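Local coordinates for universal stress protein (Mycobacterium smegmatis, PDB 5AHW) that binds cyclic AMP as a homodimeric universal stress protein and probably takes part in nucleotide-linked stress signalling, at residues Leu110-Leu118 / Ser128-Arg136. Numbering follows the deposited sequence.
Sequences LLVVGNVGL and SVPANVARR. With CMP (adenosine-3',5'-cyclic-monophosphate), chain K; SO4 (sulfate ion), chain L.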
loop_
_atom_site.group_PDB
_atom_site.type_symbol
_atom_site.label_atom_id
_atom_site.label_comp_id
_atom_site.label_asym_id
_atom_site.label_seq_id
_atom_site.Cartn_x
_atom_site.Cartn_y
_atom_site.Cartn_z
ATOM N N LEU B 110 3.059 -3.511 -8.159
ATOM C CA LEU B 110 2.686 -3.420 -6.757
ATOM C C LEU B 110 2.917 -4.742 -6.020
ATOM O O LEU B 110 2.634 -5.833 -6.519
ATOM C CB LEU B 110 1.209 -3.043 -6.660
ATOM C CG LEU B 110 0.561 -3.001 -5.269
ATOM C CD1 LEU B 110 1.043 -1.760 -4.553
ATOM C CD2 LEU B 110 -0.957 -3.031 -5.347
ATOM N N LEU B 111 3.379 -4.608 -4.804
ATOM C CA LEU B 111 3.581 -5.719 -3.920
ATOM C C LEU B 111 2.695 -5.549 -2.678
ATOM O O LEU B 111 2.693 -4.502 -2.063
ATOM C CB LEU B 111 5.059 -5.651 -3.553
ATOM C CG LEU B 111 5.666 -6.686 -2.667
ATOM C CD1 LEU B 111 5.132 -8.103 -2.917
ATOM C CD2 LEU B 111 7.128 -6.554 -2.994
ATOM N N VAL B 112 1.912 -6.560 -2.323
ATOM C CA VAL B 112 0.982 -6.464 -1.248
ATOM C C VAL B 112 1.353 -7.433 -0.116
ATOM O O VAL B 112 1.616 -8.635 -0.321
ATOM C CB VAL B 112 -0.405 -6.817 -1.778
ATOM C CG1 VAL B 112 -1.489 -6.648 -0.708
ATOM C CG2 VAL B 112 -0.726 -5.929 -2.963
ATOM N N VAL B 113 1.357 -6.903 1.105
ATOM C CA VAL B 113 1.544 -7.653 2.321
ATOM C C VAL B 113 0.542 -7.193 3.393
ATOM O O VAL B 113 0.033 -6.086 3.344
ATOM C CB VAL B 113 3.012 -7.508 2.854
ATOM C CG1 VAL B 113 4.037 -8.134 1.915
ATOM C CG2 VAL B 113 3.412 -6.077 3.056
ATOM N N GLY B 114 0.215 -8.054 4.343
ATOM C CA GLY B 114 -0.430 -7.630 5.602
ATOM C C GLY B 114 0.559 -6.992 6.534
ATOM O O GLY B 114 1.752 -6.861 6.196
ATOM N N ASN B 115 0.085 -6.648 7.732
ATOM C CA ASN B 115 0.797 -5.785 8.642
ATOM C C ASN B 115 1.235 -6.453 9.896
ATOM O O ASN B 115 1.682 -5.795 10.827
ATOM C CB ASN B 115 -0.127 -4.599 8.997
ATOM C CG ASN B 115 -1.273 -4.965 9.948
ATOM O OD1 ASN B 115 -1.743 -6.119 10.056
ATOM N ND2 ASN B 115 -1.764 -3.961 10.635
ATOM N N VAL B 116 1.068 -7.760 9.980
ATOM C CA VAL B 116 1.376 -8.474 11.215
ATOM C C VAL B 116 2.822 -8.243 11.471
ATOM O O VAL B 116 3.640 -8.427 10.604
ATOM C CB VAL B 116 1.051 -9.968 11.100
ATOM C CG1 VAL B 116 1.580 -10.766 12.284
ATOM C CG2 VAL B 116 -0.459 -10.136 10.958
ATOM N N GLY B 117 3.146 -7.802 12.673
ATOM C CA GLY B 117 4.533 -7.633 13.076
ATOM C C GLY B 117 5.022 -6.194 13.091
ATOM O O GLY B 117 6.027 -5.880 13.771
ATOM N N LEU B 118 4.272 -5.282 12.452
ATOM C CA LEU B 118 4.735 -3.932 12.343
ATOM C C LEU B 118 4.721 -3.164 13.628
ATOM O O LEU B 118 5.346 -2.117 13.740
ATOM C CB LEU B 118 3.760 -3.140 11.426
ATOM C CG LEU B 118 3.918 -3.066 9.958
ATOM C CD1 LEU B 118 2.991 -1.949 9.479
ATOM C CD2 LEU B 118 5.395 -2.837 9.616
ATOM N N SER B 128 10.484 -7.234 10.578
ATOM C CA SER B 128 9.274 -7.946 10.276
ATOM C C SER B 128 9.141 -7.990 8.790
ATOM O O SER B 128 9.666 -7.158 8.108
ATOM C CB SER B 128 8.061 -7.180 10.852
ATOM O OG SER B 128 7.845 -5.930 10.159
ATOM N N VAL B 129 8.385 -8.938 8.285
ATOM C CA VAL B 129 8.150 -9.028 6.854
ATOM C C VAL B 129 7.565 -7.770 6.218
ATOM O O VAL B 129 8.120 -7.267 5.300
ATOM C CB VAL B 129 7.290 -10.245 6.526
ATOM C CG1 VAL B 129 7.154 -10.373 5.010
ATOM C CG2 VAL B 129 7.938 -11.490 7.137
ATOM N N PRO B 130 6.496 -7.181 6.780
ATOM C CA PRO B 130 6.058 -5.963 6.104
ATOM C C PRO B 130 7.039 -4.797 6.149
ATOM O O PRO B 130 7.140 -4.090 5.174
ATOM C CB PRO B 130 4.780 -5.560 6.846
ATOM C CG PRO B 130 4.630 -6.514 7.971
ATOM C CD PRO B 130 5.434 -7.725 7.644
ATOM N N ALA B 131 7.658 -4.513 7.298
ATOM C CA ALA B 131 8.570 -3.408 7.386
ATOM C C ALA B 131 9.785 -3.618 6.468
ATOM O O ALA B 131 10.258 -2.673 5.828
ATOM C CB ALA B 131 9.034 -3.264 8.791
ATOM N N ASN B 132 10.312 -4.848 6.412
ATOM C CA ASN B 132 11.544 -5.055 5.664
ATOM C C ASN B 132 11.207 -5.045 4.177
ATOM O O ASN B 132 11.994 -4.595 3.346
ATOM C CB ASN B 132 12.234 -6.384 6.029
ATOM C CG ASN B 132 12.768 -6.462 7.451
ATOM O OD1 ASN B 132 12.603 -5.587 8.298
ATOM N ND2 ASN B 132 13.517 -7.523 7.690
ATOM N N VAL B 133 10.066 -5.595 3.827
ATOM C CA VAL B 133 9.592 -5.476 2.449
ATOM C C VAL B 133 9.447 -4.012 2.008
ATOM O O VAL B 133 9.891 -3.610 0.919
ATOM C CB VAL B 133 8.257 -6.240 2.279
ATOM C CG1 VAL B 133 7.572 -5.911 0.991
ATOM C CG2 VAL B 133 8.496 -7.722 2.248
ATOM N N ALA B 134 8.844 -3.212 2.886
ATOM C CA ALA B 134 8.641 -1.782 2.578
ATOM C C ALA B 134 9.995 -1.152 2.418
ATOM O O ALA B 134 10.199 -0.364 1.495
ATOM C CB ALA B 134 7.838 -1.087 3.712
ATOM N N ARG B 135 10.972 -1.491 3.288
ATOM C CA ARG B 135 12.207 -0.783 3.134
ATOM C C ARG B 135 12.967 -1.213 1.908
ATOM O O ARG B 135 13.734 -0.421 1.355
ATOM C CB ARG B 135 13.114 -0.845 4.355
ATOM C CG ARG B 135 12.634 -0.101 5.617
ATOM C CD ARG B 135 13.717 -0.060 6.672
ATOM N NE ARG B 135 13.732 -1.380 7.225
ATOM C CZ ARG B 135 12.985 -1.743 8.272
ATOM N NH1 ARG B 135 12.315 -0.844 8.982
ATOM N NH2 ARG B 135 12.961 -2.973 8.642
ATOM N N ARG B 136 12.790 -2.451 1.472
ATOM C CA ARG B 136 13.659 -3.015 0.432
ATOM C C ARG B 136 13.059 -2.942 -0.980
ATOM O O ARG B 136 13.769 -3.015 -1.942
ATOM C CB ARG B 136 14.104 -4.433 0.783
ATOM C CG ARG B 136 15.030 -4.495 2.016
ATOM C CD ARG B 136 15.512 -5.925 2.306
ATOM N NE ARG B 136 16.042 -6.049 3.674
ATOM C CZ ARG B 136 16.172 -7.168 4.338
ATOM N NH1 ARG B 136 15.900 -8.311 3.755
ATOM N NH2 ARG B 136 16.698 -7.164 5.570
HETATM P P CMP K . -0.108 -10.919 7.384
HETATM O O1P CMP K . -1.484 -10.264 7.374
HETATM O O2P CMP K . -0.158 -12.201 8.076
HETATM O "O5'" CMP K . 1.058 -9.983 7.891
HETATM C "C5'" CMP K . 2.466 -10.143 7.589
HETATM C "C4'" CMP K . 2.555 -10.462 6.123
HETATM O "O4'" CMP K . 3.851 -10.839 5.694
HETATM C "C3'" CMP K . 1.704 -11.601 5.703
HETATM O "O3'" CMP K . 0.343 -11.218 5.851
HETATM C "C2'" CMP K . 2.218 -11.882 4.284
HETATM O "O2'" CMP K . 1.739 -10.955 3.300
HETATM C "C1'" CMP K . 3.719 -11.648 4.520
HETATM N N9 CMP K . 4.329 -12.979 4.750
HETATM C C8 CMP K . 4.663 -13.531 5.932
HETATM N N7 CMP K . 5.125 -14.780 5.766
HETATM C C5 CMP K . 5.108 -15.033 4.478
HETATM C C6 CMP K . 5.503 -16.153 3.605
HETATM N N6 CMP K . 6.008 -17.253 4.144
HETATM N N1 CMP K . 5.329 -16.033 2.282
HETATM C C2 CMP K . 4.818 -14.933 1.717
HETATM N N3 CMP K . 4.419 -13.871 2.448
HETATM C C4 CMP K . 4.548 -13.868 3.800
HETATM S S SO4 L . 16.824 -3.666 6.220
HETATM O O1 SO4 L . 17.306 -3.787 4.790
HETATM O O2 SO4 L . 15.304 -3.813 6.155
HETATM O O3 SO4 L . 17.230 -2.324 6.702
HETATM O O4 SO4 L . 17.074 -4.847 7.028
#
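The ester oxygen O5' of cyclic AMP accepts from Val116 N (3.1 Å), while Val129 CG1 lies 3.4 Å from the ribose O4'. The turn after strand 110-114 and the first turn of helix 129-136 therefore both border the nucleotide, and Pro130 joins them: its CG lies 3.4 Å from Val116 O, and its CB 3.4 Å from Gly114 O. These are contacts of ring carbons with carbonyl oxygens. Asn115 to Leu118 form a type II turn, with Gly117 at a positive phi (104°), and Leu118, which closes the turn, lays CD2 3.8 Å from Ala131 CB. Ser128 is the N-cap; its OG, held between the backbone N and the carbonyl carbon (chi1 68°), faces the first turn of the helix and accepts from Ala131 N at 3.2 Å. Farther along, Val113 CG2 leans on Pro130 CB (4.1 Å), and Leu111 and Val133 meet tip to tip, CD2 to CG1 at 4.1 Å. Beside helix 95-105, helix 129-136 thus covers strand 110-114 nearly antiparallel (157°), on the return limb of the beta-alpha-beta crossover to strand 140-144; strand 110-114 itself runs between strands 6-10 and 140-144 of the parallel sheet.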